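Local coordinates for protein adhesin LabA (Helicobacter pylori, PDB 6GMM) that acts as a Helicobacter pylori adhesin, probably attaching the bacterium to the gastric mucosa by binding LacdiNAc-bearing sugars, at residues 67-72 against 197-202; 73-78 against 221-226; 79-84 against 208-213; 204-209 against 231-236. All coordinates share one frame; numbering follows the deposited sequence.

Contact 1 (67-72 against 197-202); sequences NAAAGL and TIITTL
I199 fills the middle of this contact. Its CB does not point straight at helix 57-76, so the longer branch does the reaching. CG1 lies beside the backbone N (chi1 -43°) and meets A69 CB at 4.2 Å. The chain then bends again (chi2 -70°) and sets I199 CD1 3.9 Å from A69 CA. That same methyl also touches L72, one turn further along helix 57-76, with I199 CD1 4.0 Å from L72 CD2. The side chain further packs on I242, I245 and Q246 of helix 239-264. This is apolar helix-to-helix packing in the helical part of a SabA-type adhesion domain. Helices 57-76 and 188-205 run in broadly the same direction, and the axes of their short segments pass 9.6 Å apart at 44°. The small A69 lets the backbones come near each other, with A69 CA 6.7 Å from I199 CA. L72 has its CG anti to the backbone N and crosses I199 at about a right angle. Its CD2 carries on to L202, 3.9 Å from L202 CD1. I198 adds a backbone contact, as its CG2 rests 3.8 Å from A69 O. I198 also touches I141 of helix 128-145.

Contact 2 (73-78 against 221-226); sequences WQVMSY and SLWEGI
An ST turn at S221 runs into a type II beta turn from W223 to I226, and this loop packs against the C-terminal end of helix 57-76. S221 OG takes the backbone N-H of W223, with W223 N 3.0 Å from S221 OG. W223 is the residue that reaches across. Its CG is anti to the carbonyl carbon (chi1 -43°), and its indole edge is turned to the helix end. W223 NE1 donates to V75 O at 2.9 Å. The bond is moderately bent, 153° at the hydrogen. The oxygen lies nearly in the indole plane, but the N-H comes from above the carbonyl plane, 44° out of it. M76 packs beside the bond, with M76 CB 3.6 Å from W223 CZ2. V75 CG2 lies 4.1 Å from W223 CD1. Y78 meets the indole tip to tip, with Y78 CE1 4.1 Å from W223 NE1. Its hydroxyl ends near the loop, where Y78 OH is 3.9 Å from L222 CB. L222 CB in turn sits over one face of the indole, towards its rim. F238 meets W223 edge-to-face, and H327 meets Y78 in the same way. The indole N-H of a buried tryptophan is thus satisfied by a helix-end carbonyl, and this bond, with the packing around it, fixes the rotation of the ring.

Contact 3 (79-84 against 208-213); sequences AISPCG and WINNGG
The tight part of this contact is backbone. I80 and I209 form a single antiparallel bridge as a non-hydrogen-bonded pair, with one bond on either side. N210 N gives its hydrogen to A79 O at 3.0 Å, nearly along the C=O axis and almost straight at 168°. S81 N gives its own to W208 O at 3.1 Å, and here the donor stands above the carbonyl plane. A79 O also receives a CA-H...O contact, with I209 CA 3.4 Å away. Beside the bridge two apolar pairs close up. A79 CB lies 4.0 Å from I209 CG2, and I80 CG1 lies 4.0 Å from I209 CD1. I80 continues onto W73, and I209 onto M76, both of helix 57-76. The other side is looser and wetter. N210 swings its amide back over 79-84, so that N210 ND2 sits beside S81 CA and P82 CD. One water joins the two polar tips, 2.7 Å from S81 OG and 2.8 Å from N210 ND2. It accepts from the amide and lies at the edge of the W208 ring, in plane. The loop then runs on to C83, which is disulfide-bonded to C113. The join is therefore set by main-chain bonds, with the polar side chains linked through solvent.

Contact 4 (204-209 against 231-236); sequences SACPWI and DGSACG
C206 leaves helix 188-205 with positive phi (38°), and its SG is anti to the backbone N (chi1 179°). C235 holds its SG in the crowded position between the backbone N and the carbonyl carbon (chi1 84°). These torsions turn the two sulfurs to each other. They form a disulfide, modelled long, with C206 SG 2.7 Å from C235 SG. C206 SG also lies 3.1 Å from S233 OG. Next to the disulfide W208 and S233 make a single antiparallel bridge, a non-hydrogen-bonded pair. A234 N donates to P207 O at 2.9 Å, nearly along the C=O axis. I209 N donates to G232 O at 3.2 Å, in the carbonyl plane. S233 is the N-cap of helix 234-237, and its OG takes a weak bond from G236 N. D231 makes an Asx turn before it. D231 OD2 accepts from S233 N and, on its syn lone pair, from S233 OG at 2.7 Å. G232 has no side chain, and the six-membered ring of W208 lies over its backbone, with W208 CZ3 3.5 Å from G232 C. A234 points its methyl at 204-209, and A234 CB meets I209 CD1 at 4.0 Å.

The four contacts form one continuous patch on the same side of the chain's centre. Contacts 1 and 2 follow each other along helix 57-76, their centres 13 Å apart, and L202 CD1 meets M76 SD at 4.0 Å. Contacts 3 and 4 share W208 and I209, whose short segment is bridged to both 79-84 and 231-236; their centres are 8 Å apart. M76 ties contact 2 to contact 4, since M76 CE lies 3.8 Å from I209 CD1. Contact 3 lies 11 Å from contact 2, centre to centre, and L222 N probably bonds to G213 O. Contact 1 pairs two helices; contacts 2 to 4 involve the loops that follow. No sugar is located by these contacts.

Contact 1 (67-72 against 197-202)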
loop_
_atom_site.group_PDB
_atom_site.type_symbol
_atom_site.label_atom_id
_atom_site.label_comp_id
_atom_site.label_asym_id
_atom_site.label_seq_id
_atom_site.Cartn_x
_atom_site.Cartn_y
_atom_site.Cartn_z
ATOM N N ASN A 67 -11.841 -6.891 3.478
ATOM C CA ASN A 67 -12.254 -7.627 4.672
ATOM C C ASN A 67 -12.437 -6.663 5.832
ATOM O O ASN A 67 -13.355 -6.829 6.626
ATOM C CB ASN A 67 -11.211 -8.669 5.040
ATOM C CG ASN A 67 -11.188 -9.857 4.111
ATOM O OD1 ASN A 67 -12.223 -10.349 3.660
ATOM N ND2 ASN A 67 -10.002 -10.353 3.808
ATOM N N ALA A 68 -11.592 -5.652 5.949
ATOM C CA ALA A 68 -11.804 -4.731 7.065
ATOM C C ALA A 68 -13.028 -3.829 6.848
ATOM O O ALA A 68 -13.717 -3.523 7.825
ATOM C CB ALA A 68 -10.549 -3.930 7.370
ATOM N N ALA A 69 -13.367 -3.480 5.583
ATOM C CA ALA A 69 -14.564 -2.647 5.371
ATOM C C ALA A 69 -15.843 -3.467 5.596
ATOM O O ALA A 69 -16.729 -3.020 6.324
ATOM C CB ALA A 69 -14.560 -2.017 3.999
ATOM N N ALA A 70 -15.904 -4.697 5.027
ATOM C CA ALA A 70 -17.028 -5.615 5.186
ATOM C C ALA A 70 -17.159 -6.044 6.653
ATOM O O ALA A 70 -18.267 -6.106 7.177
ATOM C CB ALA A 70 -16.854 -6.835 4.288
ATOM N N GLY A 71 -16.043 -6.327 7.294
ATOM C CA GLY A 71 -16.004 -6.738 8.695
ATOM C C GLY A 71 -16.577 -5.703 9.654
ATOM O O GLY A 71 -17.297 -6.083 10.576
ATOM N N LEU A 72 -16.269 -4.380 9.462
ATOM C CA LEU A 72 -16.819 -3.347 10.359
ATOM C C LEU A 72 -18.345 -3.407 10.256
ATOM O O LEU A 72 -19.010 -3.561 11.273
ATOM C CB LEU A 72 -16.294 -1.920 10.089
ATOM C CG LEU A 72 -16.733 -0.805 11.095
ATOM C CD1 LEU A 72 -16.022 -0.942 12.433
ATOM C CD2 LEU A 72 -16.455 0.601 10.542
ATOM N N THR A 197 -17.690 3.212 -0.126
ATOM C CA THR A 197 -19.109 3.501 0.005
ATOM C C THR A 197 -19.605 3.067 1.374
ATOM O O THR A 197 -20.345 3.830 2.012
ATOM C CB THR A 197 -19.898 2.849 -1.127
ATOM O OG1 THR A 197 -19.533 3.486 -2.349
ATOM C CG2 THR A 197 -21.424 2.962 -0.926
ATOM N N ILE A 198 -19.240 1.849 1.817
ATOM C CA ILE A 198 -19.633 1.344 3.136
ATOM C C ILE A 198 -19.249 2.346 4.235
ATOM O O ILE A 198 -20.130 2.871 4.873
ATOM C CB ILE A 198 -19.017 -0.047 3.427
ATOM C CG1 ILE A 198 -19.605 -1.142 2.496
ATOM C CG2 ILE A 198 -19.182 -0.405 4.924
ATOM C CD1 ILE A 198 -18.886 -2.477 2.590
ATOM N N ILE A 199 -17.944 2.649 4.383
ATOM C CA ILE A 199 -17.361 3.496 5.421
ATOM C C ILE A 199 -17.783 4.952 5.269
ATOM O O ILE A 199 -18.198 5.557 6.261
ATOM C CB ILE A 199 -15.806 3.318 5.514
ATOM C CG1 ILE A 199 -15.381 1.821 5.415
ATOM C CG2 ILE A 199 -15.236 3.963 6.788
ATOM C CD1 ILE A 199 -15.735 0.888 6.649
ATOM N N THR A 200 -17.700 5.514 4.041
ATOM C CA THR A 200 -18.108 6.910 3.817
ATOM C C THR A 200 -19.585 7.102 4.191
ATOM O O THR A 200 -19.864 8.014 4.981
ATOM C CB THR A 200 -17.746 7.396 2.411
ATOM O OG1 THR A 200 -16.356 7.108 2.199
ATOM C CG2 THR A 200 -17.967 8.888 2.240
ATOM N N THR A 201 -20.509 6.195 3.694
ATOM C CA THR A 201 -21.951 6.297 4.005
ATOM C C THR A 201 -22.189 6.138 5.511
ATOM O O THR A 201 -22.937 6.935 6.082
ATOM C CB THR A 201 -22.820 5.361 3.137
ATOM O OG1 THR A 201 -22.373 5.402 1.771
ATOM C CG2 THR A 201 -24.260 5.748 3.167
ATOM N N LEU A 202 -21.514 5.152 6.156
ATOM C CA LEU A 202 -21.622 4.910 7.601
ATOM C C LEU A 202 -21.221 6.148 8.385
ATOM O O LEU A 202 -21.929 6.562 9.296
ATOM C CB LEU A 202 -20.677 3.772 8.021
ATOM C CG LEU A 202 -21.191 2.644 8.930
ATOM C CD1 LEU A 202 -20.032 1.934 9.609
ATOM C CD2 LEU A 202 -22.219 3.114 9.993
#

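Contact 2 (73-78 against 221-226)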
loop_
_atom_site.group_PDB
_atom_site.type_symbol
_atom_site.label_atom_id
_atom_site.label_comp_id
_atom_site.label_asym_id
_atom_site.label_seq_id
_atom_site.Cartn_x
_atom_site.Cartn_y
_atom_site.Cartn_z
ATOM N N TRP A 73 -18.868 -3.397 9.012
ATOM C CA TRP A 73 -20.283 -3.462 8.721
ATOM C C TRP A 73 -20.896 -4.706 9.324
ATOM O O TRP A 73 -21.908 -4.580 10.001
ATOM C CB TRP A 73 -20.520 -3.408 7.212
ATOM C CG TRP A 73 -21.965 -3.529 6.809
ATOM C CD1 TRP A 73 -22.524 -4.518 6.058
ATOM C CD2 TRP A 73 -23.041 -2.643 7.167
ATOM N NE1 TRP A 73 -23.864 -4.273 5.870
ATOM C CE2 TRP A 73 -24.208 -3.130 6.539
ATOM C CE3 TRP A 73 -23.110 -1.427 7.875
ATOM C CZ2 TRP A 73 -25.450 -2.491 6.667
ATOM C CZ3 TRP A 73 -24.336 -0.791 7.988
ATOM C CH2 TRP A 73 -25.494 -1.337 7.413
ATOM N N GLN A 74 -20.273 -5.884 9.147
ATOM C CA GLN A 74 -20.804 -7.114 9.741
ATOM C C GLN A 74 -20.825 -7.091 11.261
ATOM O O GLN A 74 -21.752 -7.627 11.852
ATOM C CB GLN A 74 -20.034 -8.357 9.299
ATOM C CG GLN A 74 -20.336 -8.791 7.875
ATOM C CD GLN A 74 -19.290 -9.736 7.322
ATOM O OE1 GLN A 74 -18.244 -9.982 7.917
ATOM N NE2 GLN A 74 -19.562 -10.321 6.177
ATOM N N VAL A 75 -19.807 -6.540 11.891
ATOM C CA VAL A 75 -19.727 -6.577 13.346
ATOM C C VAL A 75 -20.608 -5.514 14.047
ATOM O O VAL A 75 -20.934 -5.718 15.223
ATOM C CB VAL A 75 -18.252 -6.558 13.849
ATOM C CG1 VAL A 75 -17.726 -5.139 14.026
ATOM C CG2 VAL A 75 -18.108 -7.369 15.135
ATOM N N MET A 76 -21.011 -4.401 13.369
ATOM C CA MET A 76 -21.829 -3.458 14.151
ATOM C C MET A 76 -23.223 -3.053 13.529
ATOM O O MET A 76 -23.966 -2.327 14.189
ATOM C CB MET A 76 -21.021 -2.212 14.551
ATOM C CG MET A 76 -20.243 -1.586 13.427
ATOM S SD MET A 76 -21.328 -0.736 12.270
ATOM C CE MET A 76 -21.648 0.816 13.215
ATOM N N SER A 77 -23.573 -3.519 12.313
ATOM C CA SER A 77 -24.842 -3.198 11.641
ATOM C C SER A 77 -26.076 -3.596 12.483
ATOM O O SER A 77 -27.073 -2.852 12.541
ATOM C CB SER A 77 -24.899 -3.852 10.268
ATOM O OG SER A 77 -24.811 -5.269 10.374
ATOM N N TYR A 78 -25.968 -4.733 13.204
ATOM C CA TYR A 78 -27.022 -5.197 14.080
ATOM C C TYR A 78 -27.361 -4.184 15.168
ATOM O O TYR A 78 -28.516 -4.106 15.557
ATOM C CB TYR A 78 -26.683 -6.579 14.670
ATOM C CG TYR A 78 -25.861 -6.569 15.934
ATOM C CD1 TYR A 78 -24.477 -6.470 15.886
ATOM C CD2 TYR A 78 -26.461 -6.720 17.180
ATOM C CE1 TYR A 78 -23.709 -6.480 17.051
ATOM C CE2 TYR A 78 -25.707 -6.731 18.352
ATOM C CZ TYR A 78 -24.330 -6.592 18.285
ATOM O OH TYR A 78 -23.586 -6.602 19.443
ATOM N N SER A 221 -18.839 -1.634 26.517
ATOM C CA SER A 221 -19.678 -1.525 25.315
ATOM C C SER A 221 -20.152 -2.898 24.827
ATOM O O SER A 221 -19.957 -3.897 25.520
ATOM C CB SER A 221 -18.926 -0.827 24.187
ATOM O OG SER A 221 -18.164 -1.769 23.452
ATOM N N LEU A 222 -20.759 -2.939 23.621
ATOM C CA LEU A 222 -21.236 -4.158 22.985
ATOM C C LEU A 222 -20.118 -4.977 22.373
ATOM O O LEU A 222 -20.347 -6.154 22.069
ATOM C CB LEU A 222 -22.265 -3.843 21.888
ATOM C CG LEU A 222 -23.631 -3.353 22.326
ATOM C CD1 LEU A 222 -24.358 -2.772 21.147
ATOM C CD2 LEU A 222 -24.457 -4.466 22.962
ATOM N N TRP A 223 -18.928 -4.353 22.137
ATOM C CA TRP A 223 -17.779 -5.012 21.538
ATOM C C TRP A 223 -16.550 -4.881 22.422
ATOM O O TRP A 223 -16.293 -3.809 22.982
ATOM C CB TRP A 223 -17.458 -4.418 20.146
ATOM C CG TRP A 223 -18.658 -4.164 19.272
ATOM C CD1 TRP A 223 -19.104 -4.935 18.239
ATOM C CD2 TRP A 223 -19.500 -3.005 19.302
ATOM N NE1 TRP A 223 -20.215 -4.356 17.660
ATOM C CE2 TRP A 223 -20.476 -3.167 18.290
ATOM C CE3 TRP A 223 -19.555 -1.862 20.118
ATOM C CZ2 TRP A 223 -21.511 -2.244 18.094
ATOM C CZ3 TRP A 223 -20.583 -0.952 19.924
ATOM C CH2 TRP A 223 -21.543 -1.145 18.921
ATOM N N GLU A 224 -15.755 -5.962 22.500
ATOM C CA GLU A 224 -14.470 -5.967 23.211
ATOM C C GLU A 224 -13.528 -5.046 22.447
ATOM O O GLU A 224 -13.614 -4.984 21.219
ATOM C CB GLU A 224 -13.872 -7.381 23.248
ATOM C CG GLU A 224 -14.581 -8.319 24.208
ATOM C CD GLU A 224 -14.373 -8.034 25.685
ATOM O OE1 GLU A 224 -13.381 -7.357 26.039
ATOM O OE2 GLU A 224 -15.195 -8.517 26.493
ATOM N N GLY A 225 -12.693 -4.298 23.161
ATOM C CA GLY A 225 -11.736 -3.387 22.530
ATOM C C GLY A 225 -12.294 -2.029 22.144
ATOM O O GLY A 225 -11.514 -1.121 21.848
ATOM N N ILE A 226 -13.646 -1.877 22.143
ATOM C CA ILE A 226 -14.346 -0.634 21.850
ATOM C C ILE A 226 -14.817 -0.065 23.194
ATOM O O ILE A 226 -15.632 -0.676 23.879
ATOM C CB ILE A 226 -15.516 -0.896 20.865
ATOM C CG1 ILE A 226 -15.013 -1.451 19.490
ATOM C CG2 ILE A 226 -16.424 0.323 20.707
ATOM C CD1 ILE A 226 -14.144 -0.532 18.595
#

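Contact 3 (79-84 against 208-213)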
loop_
_atom_site.group_PDB
_atom_site.type_symbol
_atom_site.label_atom_id
_atom_site.label_comp_id
_atom_site.label_asym_id
_atom_site.label_seq_id
_atom_site.Cartn_x
_atom_site.Cartn_y
_atom_site.Cartn_z
ATOM N N ALA A 79 -26.403 -3.432 15.676
ATOM C CA ALA A 79 -26.721 -2.480 16.733
ATOM C C ALA A 79 -27.051 -1.080 16.202
ATOM O O ALA A 79 -27.181 -0.134 16.982
ATOM C CB ALA A 79 -25.599 -2.435 17.755
ATOM N N ILE A 80 -27.208 -0.942 14.883
ATOM C CA ILE A 80 -27.570 0.359 14.320
ATOM C C ILE A 80 -29.061 0.541 14.482
ATOM O O ILE A 80 -29.843 -0.303 14.008
ATOM C CB ILE A 80 -27.154 0.518 12.834
ATOM C CG1 ILE A 80 -25.646 0.660 12.691
ATOM C CG2 ILE A 80 -27.908 1.705 12.175
ATOM C CD1 ILE A 80 -25.164 0.394 11.305
ATOM N N SER A 81 -29.451 1.665 15.141
ATOM C CA SER A 81 -30.821 2.101 15.409
ATOM C C SER A 81 -31.723 1.700 14.227
ATOM O O SER A 81 -31.432 2.096 13.090
ATOM C CB SER A 81 -30.853 3.606 15.641
ATOM O OG SER A 81 -31.929 3.898 16.511
ATOM N N PRO A 82 -32.717 0.802 14.466
ATOM C CA PRO A 82 -33.524 0.248 13.366
ATOM C C PRO A 82 -33.835 1.202 12.226
ATOM O O PRO A 82 -34.434 2.256 12.402
ATOM C CB PRO A 82 -34.784 -0.270 14.060
ATOM C CG PRO A 82 -34.559 -0.021 15.548
ATOM C CD PRO A 82 -33.105 0.180 15.739
ATOM N N CYS A 83 -33.401 0.803 11.045
ATOM C CA CYS A 83 -33.545 1.591 9.824
ATOM C C CYS A 83 -34.989 1.736 9.383
ATOM O O CYS A 83 -35.817 0.871 9.692
ATOM C CB CYS A 83 -32.674 1.013 8.712
ATOM S SG CYS A 83 -33.061 -0.710 8.297
ATOM N N GLY A 84 -35.246 2.813 8.640
ATOM C CA GLY A 84 -36.536 3.126 8.050
ATOM C C GLY A 84 -36.620 4.523 7.451
ATOM O O GLY A 84 -35.649 5.280 7.543
ATOM N N TRP A 208 -27.429 6.386 15.211
ATOM C CA TRP A 208 -27.258 6.110 16.633
ATOM C C TRP A 208 -27.026 4.621 16.822
ATOM O O TRP A 208 -27.388 3.836 15.959
ATOM C CB TRP A 208 -28.500 6.574 17.401
ATOM C CG TRP A 208 -28.468 6.423 18.894
ATOM C CD1 TRP A 208 -29.220 5.563 19.640
ATOM C CD2 TRP A 208 -27.762 7.252 19.827
ATOM N NE1 TRP A 208 -29.031 5.805 20.984
ATOM C CE2 TRP A 208 -28.135 6.834 21.128
ATOM C CE3 TRP A 208 -26.849 8.311 19.695
ATOM C CZ2 TRP A 208 -27.590 7.412 22.289
ATOM C CZ3 TRP A 208 -26.337 8.906 20.845
ATOM C CH2 TRP A 208 -26.698 8.448 22.124
ATOM N N ILE A 209 -26.363 4.242 17.910
ATOM C CA ILE A 209 -26.126 2.838 18.250
ATOM C C ILE A 209 -27.047 2.571 19.430
ATOM O O ILE A 209 -27.092 3.405 20.342
ATOM C CB ILE A 209 -24.617 2.551 18.571
ATOM C CG1 ILE A 209 -23.665 2.811 17.335
ATOM C CG2 ILE A 209 -24.406 1.138 19.140
ATOM C CD1 ILE A 209 -23.935 1.958 16.035
ATOM N N ASN A 210 -27.788 1.438 19.413
ATOM C CA ASN A 210 -28.749 1.059 20.469
ATOM C C ASN A 210 -28.108 1.182 21.852
ATOM O O ASN A 210 -27.000 0.669 22.067
ATOM C CB ASN A 210 -29.344 -0.369 20.250
ATOM C CG ASN A 210 -30.096 -0.588 18.942
ATOM O OD1 ASN A 210 -30.181 -1.722 18.415
ATOM N ND2 ASN A 210 -30.669 0.479 18.386
ATOM N N ASN A 211 -28.771 1.937 22.761
ATOM C CA ASN A 211 -28.279 2.204 24.127
ATOM C C ASN A 211 -26.917 2.951 24.140
ATOM O O ASN A 211 -26.142 2.832 25.097
ATOM C CB ASN A 211 -28.237 0.914 24.976
ATOM C CG ASN A 211 -29.541 0.159 24.973
ATOM O OD1 ASN A 211 -30.570 0.648 25.448
ATOM N ND2 ASN A 211 -29.534 -1.042 24.417
ATOM N N GLY A 212 -26.659 3.725 23.082
ATOM C CA GLY A 212 -25.437 4.507 22.927
ATOM C C GLY A 212 -24.194 3.647 22.950
ATOM O O GLY A 212 -23.150 4.078 23.449
ATOM N N GLY A 213 -24.340 2.417 22.452
ATOM C CA GLY A 213 -23.280 1.419 22.393
ATOM C C GLY A 213 -23.042 0.610 23.653
ATOM O O GLY A 213 -22.216 -0.301 23.616
HETATM O O HOH W 1 -31.726 2.977 19.088
#

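Contact 4 (204-209 against 231-236)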
loop_
_atom_site.group_PDB
_atom_site.type_symbol
_atom_site.label_atom_id
_atom_site.label_comp_id
_atom_site.label_asym_id
_atom_site.label_seq_id
_atom_site.Cartn_x
_atom_site.Cartn_y
_atom_site.Cartn_z
ATOM N N SER A 204 -20.815 9.497 7.395
ATOM C CA SER A 204 -21.633 10.712 7.188
ATOM C C SER A 204 -23.075 10.581 7.725
ATOM O O SER A 204 -23.579 11.522 8.361
ATOM C CB SER A 204 -21.620 11.155 5.726
ATOM O OG SER A 204 -21.983 10.104 4.845
ATOM N N ALA A 205 -23.734 9.412 7.493
ATOM C CA ALA A 205 -25.073 9.179 8.014
ATOM C C ALA A 205 -24.991 9.153 9.546
ATOM O O ALA A 205 -25.882 9.671 10.215
ATOM C CB ALA A 205 -25.625 7.865 7.488
ATOM N N CYS A 206 -23.861 8.641 10.089
ATOM C CA CYS A 206 -23.570 8.568 11.525
ATOM C C CYS A 206 -24.830 8.210 12.366
ATOM O O CYS A 206 -25.218 8.995 13.236
ATOM C CB CYS A 206 -22.937 9.871 11.998
ATOM S SG CYS A 206 -22.561 9.897 13.768
ATOM N N PRO A 207 -25.496 7.058 12.121
ATOM C CA PRO A 207 -26.714 6.739 12.890
ATOM C C PRO A 207 -26.404 6.472 14.364
ATOM O O PRO A 207 -25.232 6.350 14.717
ATOM C CB PRO A 207 -27.227 5.478 12.187
ATOM C CG PRO A 207 -25.973 4.836 11.667
ATOM C CD PRO A 207 -25.204 5.995 11.138
ATOM N N TRP A 208 -27.429 6.386 15.211
ATOM C CA TRP A 208 -27.258 6.110 16.633
ATOM C C TRP A 208 -27.026 4.621 16.822
ATOM O O TRP A 208 -27.388 3.836 15.959
ATOM C CB TRP A 208 -28.500 6.574 17.401
ATOM C CG TRP A 208 -28.468 6.423 18.894
ATOM C CD1 TRP A 208 -29.220 5.563 19.640
ATOM C CD2 TRP A 208 -27.762 7.252 19.827
ATOM N NE1 TRP A 208 -29.031 5.805 20.984
ATOM C CE2 TRP A 208 -28.135 6.834 21.128
ATOM C CE3 TRP A 208 -26.849 8.311 19.695
ATOM C CZ2 TRP A 208 -27.590 7.412 22.289
ATOM C CZ3 TRP A 208 -26.337 8.906 20.845
ATOM C CH2 TRP A 208 -26.698 8.448 22.124
ATOM N N ILE A 209 -26.363 4.242 17.910
ATOM C CA ILE A 209 -26.126 2.838 18.250
ATOM C C ILE A 209 -27.047 2.571 19.430
ATOM O O ILE A 209 -27.092 3.405 20.342
ATOM C CB ILE A 209 -24.617 2.551 18.571
ATOM C CG1 ILE A 209 -23.665 2.811 17.335
ATOM C CG2 ILE A 209 -24.406 1.138 19.140
ATOM C CD1 ILE A 209 -23.935 1.958 16.035
ATOM N N ASP A 231 -19.816 9.314 23.597
ATOM C CA ASP A 231 -20.575 9.567 22.371
ATOM C C ASP A 231 -21.208 8.269 21.886
ATOM O O ASP A 231 -20.492 7.297 21.624
ATOM C CB ASP A 231 -19.710 10.196 21.276
ATOM C CG ASP A 231 -20.564 10.761 20.160
ATOM O OD1 ASP A 231 -20.987 11.932 20.274
ATOM O OD2 ASP A 231 -20.875 10.007 19.210
ATOM N N GLY A 232 -22.541 8.266 21.782
ATOM C CA GLY A 232 -23.321 7.090 21.411
ATOM C C GLY A 232 -23.603 6.849 19.944
ATOM O O GLY A 232 -24.243 5.850 19.616
ATOM N N SER A 233 -23.130 7.727 19.046
ATOM C CA SER A 233 -23.347 7.565 17.603
ATOM C C SER A 233 -22.302 6.634 16.985
ATOM O O SER A 233 -21.270 6.411 17.615
ATOM C CB SER A 233 -23.312 8.922 16.913
ATOM O OG SER A 233 -21.990 9.428 16.812
ATOM N N ALA A 234 -22.556 6.111 15.755
ATOM C CA ALA A 234 -21.627 5.224 15.020
ATOM C C ALA A 234 -20.279 5.888 14.727
ATOM O O ALA A 234 -19.216 5.277 14.943
ATOM C CB ALA A 234 -22.255 4.739 13.713
ATOM N N CYS A 235 -20.309 7.141 14.237
ATOM C CA CYS A 235 -19.068 7.850 13.916
ATOM C C CYS A 235 -18.314 8.346 15.181
ATOM O O CYS A 235 -17.134 8.686 15.106
ATOM C CB CYS A 235 -19.311 8.965 12.904
ATOM S SG CYS A 235 -19.889 10.521 13.632
ATOM N N GLY A 236 -18.986 8.333 16.325
ATOM C CA GLY A 236 -18.380 8.669 17.610
ATOM C C GLY A 236 -17.688 7.458 18.203
ATOM O O GLY A 236 -16.475 7.462 18.379
#